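Local coordinates for protein Hydrogenase/urease maturation factor HypB (Helicobacter pylori, PDB 4LPS) that hydrolyses GTP slowly and binds nickel or zinc, serving nickel insertion during the maturation of [NiFe] hydrogenase and also the maturation of urease, at residues A[60-65]-A[211-216]. Sequence-based numbering, arbitrary orientation.
Sequences TTMLEN and FLMSSK. With MG (magnesium ion), chain C; GDP (guanosine-5'-diphosphate), chain D.
M62 and M213 make the tight, buried part of this contact, their side chains crossing at about a right angle so that M62 CG lies 3.5 Å from M213 SD and the two sulfurs are 3.6 Å apart. M62 extends with CG anti to the backbone N (chi1 -175°) and bends only at its last torsion; M213 does likewise, and both side chains also rest on I180 of the neighbouring strand. Toward solvent the packing thins. N65 places ND2 3.5 Å from S215 CB, while water 1 donates to both N65 OD1 and S215 O, bridging the helix to the turn. T61 CG2 approaches S215 CB at 3.9 Å and also lies near C8 and N7 of the guanine, out of the plane of the base and outside the ring outline.

Helix 59-66, whose first residues complete the P-loop, and the turn after the edge strand 210-212 grip opposite ends of GDP. T60 N donates to the beta-phosphate and T60 OG1 coordinates magnesium, whereas T61 OG1 is 2.6 Å from GDP O1A. At the base, S215 N points almost straight at GDP O6 (2.7 Å, 173°). S214 OG accepts from K216 N in an ST turn and is also hydrogen-bonded to D185. Recognition of a carbonyl oxygen by a backbone N-H is consistent with selection of guanine over adenine, whose amino group could not accept this bond.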
loop_
_atom_site.group_PDB
_atom_site.type_symbol
_atom_site.label_atom_id
_atom_site.label_comp_id
_atom_site.label_asym_id
_atom_site.label_seq_id
_atom_site.Cartn_x
_atom_site.Cartn_y
_atom_site.Cartn_z
ATOM N N THR A 60 6.434 -1.059 5.983
ATOM C CA THR A 60 6.396 -2.188 6.908
ATOM C C THR A 60 6.080 -1.736 8.334
ATOM O O THR A 60 5.302 -2.385 9.037
ATOM C CB THR A 60 7.722 -2.970 6.901
ATOM O OG1 THR A 60 7.968 -3.483 5.585
ATOM C CG2 THR A 60 7.669 -4.132 7.889
ATOM N N THR A 61 6.673 -0.620 8.751
ATOM C CA THR A 61 6.425 -0.073 10.083
ATOM C C THR A 61 4.953 0.274 10.248
ATOM O O THR A 61 4.354 0.006 11.293
ATOM C CB THR A 61 7.277 1.183 10.356
ATOM O OG1 THR A 61 8.670 0.843 10.315
ATOM C CG2 THR A 61 6.942 1.775 11.720
ATOM N N MET A 62 4.375 0.864 9.208
ATOM C CA MET A 62 2.960 1.217 9.222
ATOM C C MET A 62 2.077 -0.012 9.413
ATOM O O MET A 62 1.138 0.008 10.212
ATOM C CB MET A 62 2.575 1.929 7.928
ATOM C CG MET A 62 1.144 2.425 7.914
ATOM S SD MET A 62 0.689 3.040 6.286
ATOM C CE MET A 62 0.719 1.504 5.364
ATOM N N LEU A 63 2.377 -1.076 8.673
ATOM C CA LEU A 63 1.618 -2.317 8.779
ATOM C C LEU A 63 1.783 -2.946 10.159
ATOM O O LEU A 63 0.826 -3.491 10.712
ATOM C CB LEU A 63 2.039 -3.305 7.686
ATOM C CG LEU A 63 1.766 -2.878 6.239
ATOM C CD1 LEU A 63 2.225 -3.942 5.264
ATOM C CD2 LEU A 63 0.287 -2.597 6.040
ATOM N N GLU A 64 2.996 -2.883 10.707
ATOM C CA GLU A 64 3.245 -3.351 12.070
ATOM C C GLU A 64 2.349 -2.622 13.068
ATOM O O GLU A 64 1.798 -3.232 13.984
ATOM C CB GLU A 64 4.716 -3.160 12.455
ATOM C CG GLU A 64 5.689 -4.133 11.801
ATOM C CD GLU A 64 7.140 -3.787 12.095
ATOM O OE1 GLU A 64 7.494 -2.591 12.021
ATOM O OE2 GLU A 64 7.923 -4.708 12.408
ATOM N N ASN A 65 2.209 -1.314 12.877
ATOM C CA ASN A 65 1.371 -0.494 13.747
ATOM C C ASN A 65 -0.124 -0.736 13.530
ATOM O O ASN A 65 -0.916 -0.646 14.469
ATOM C CB ASN A 65 1.699 0.986 13.543
ATOM C CG ASN A 65 3.036 1.376 14.146
ATOM O OD1 ASN A 65 3.471 0.795 15.140
ATOM N ND2 ASN A 65 3.704 2.350 13.536
ATOM N N PHE A 211 -2.868 12.225 3.905
ATOM C CA PHE A 211 -2.782 11.935 5.332
ATOM C C PHE A 211 -1.396 12.225 5.888
ATOM O O PHE A 211 -0.392 11.796 5.322
ATOM C CB PHE A 211 -3.138 10.471 5.601
ATOM C CG PHE A 211 -4.567 10.124 5.300
ATOM C CD1 PHE A 211 -4.932 9.656 4.046
ATOM C CD2 PHE A 211 -5.547 10.265 6.271
ATOM C CE1 PHE A 211 -6.245 9.336 3.765
ATOM C CE2 PHE A 211 -6.864 9.944 5.998
ATOM C CZ PHE A 211 -7.213 9.479 4.741
ATOM N N LEU A 212 -1.350 12.948 7.002
ATOM C CA LEU A 212 -0.126 13.082 7.779
ATOM C C LEU A 212 -0.038 11.910 8.743
ATOM O O LEU A 212 -0.947 11.688 9.542
ATOM C CB LEU A 212 -0.096 14.409 8.538
ATOM C CG LEU A 212 0.301 15.658 7.751
ATOM C CD1 LEU A 212 -0.084 16.915 8.519
ATOM C CD2 LEU A 212 1.794 15.649 7.455
ATOM N N MET A 213 1.046 11.151 8.660
ATOM C CA MET A 213 1.184 9.954 9.476
ATOM C C MET A 213 2.551 9.881 10.129
ATOM O O MET A 213 3.567 10.182 9.506
ATOM C CB MET A 213 0.939 8.700 8.632
ATOM C CG MET A 213 1.391 7.406 9.302
ATOM S SD MET A 213 0.894 5.908 8.434
ATOM C CE MET A 213 -0.846 6.242 8.168
ATOM N N SER A 214 2.565 9.480 11.394
ATOM C CA SER A 214 3.807 9.189 12.094
ATOM C C SER A 214 3.639 7.933 12.937
ATOM O O SER A 214 2.584 7.711 13.532
ATOM C CB SER A 214 4.226 10.377 12.964
ATOM O OG SER A 214 5.373 10.069 13.732
ATOM N N SER A 215 4.677 7.104 12.969
ATOM C CA SER A 215 4.691 5.930 13.833
ATOM C C SER A 215 4.635 6.328 15.306
ATOM O O SER A 215 4.314 5.511 16.170
ATOM C CB SER A 215 5.935 5.084 13.559
ATOM O OG SER A 215 7.114 5.831 13.796
ATOM N N LYS A 216 4.952 7.590 15.580
ATOM C CA LYS A 216 4.941 8.120 16.936
ATOM C C LYS A 216 3.587 8.736 17.272
ATOM O O LYS A 216 3.389 9.256 18.371
ATOM C CB LYS A 216 6.050 9.156 17.103
ATOM C CG LYS A 216 7.445 8.605 16.840
ATOM C CD LYS A 216 8.505 9.692 16.941
ATOM C CE LYS A 216 9.906 9.096 16.917
ATOM N NZ LYS A 216 10.917 10.067 16.405
HETATM MG MG MG C . 9.353 -2.779 3.848
HETATM P PB GDP D . 9.769 0.493 4.295
HETATM O O1B GDP D . 11.119 0.076 3.767
HETATM O O2B GDP D . 8.927 -0.717 4.609
HETATM O O3B GDP D . 9.034 1.317 3.266
HETATM O O3A GDP D . 9.965 1.394 5.608
HETATM P PA GDP D . 10.443 0.798 7.028
HETATM O O1A GDP D . 9.249 0.348 7.828
HETATM O O2A GDP D . 11.445 -0.316 6.867
HETATM O "O5'" GDP D . 11.083 2.087 7.727
HETATM C "C5'" GDP D . 12.410 2.502 7.409
HETATM C "C4'" GDP D . 12.944 3.336 8.564
HETATM O "O4'" GDP D . 12.057 4.426 8.819
HETATM C "C3'" GDP D . 13.001 2.518 9.840
HETATM O "O3'" GDP D . 14.204 2.867 10.530
HETATM C "C2'" GDP D . 11.820 2.982 10.662
HETATM O "O2'" GDP D . 12.125 2.928 12.054
HETATM C "C1'" GDP D . 11.665 4.416 10.196
HETATM N N9 GDP D . 10.276 4.916 10.306
HETATM C C8 GDP D . 9.143 4.333 9.870
HETATM N N7 GDP D . 8.071 5.120 10.135
HETATM C C5 GDP D . 8.521 6.238 10.741
HETATM C C6 GDP D . 7.934 7.485 11.286
HETATM O O6 GDP D . 6.704 7.689 11.242
HETATM N N1 GDP D . 8.760 8.390 11.827
HETATM C C2 GDP D . 10.091 8.195 11.888
HETATM N N2 GDP D . 10.874 9.148 12.449
HETATM N N3 GDP D . 10.696 7.081 11.409
HETATM C C4 GDP D . 9.974 6.094 10.839
HETATM O O HOH W 1 3.953 3.005 17.193
HETATM O O HOH W 2 11.252 -2.477 5.044
#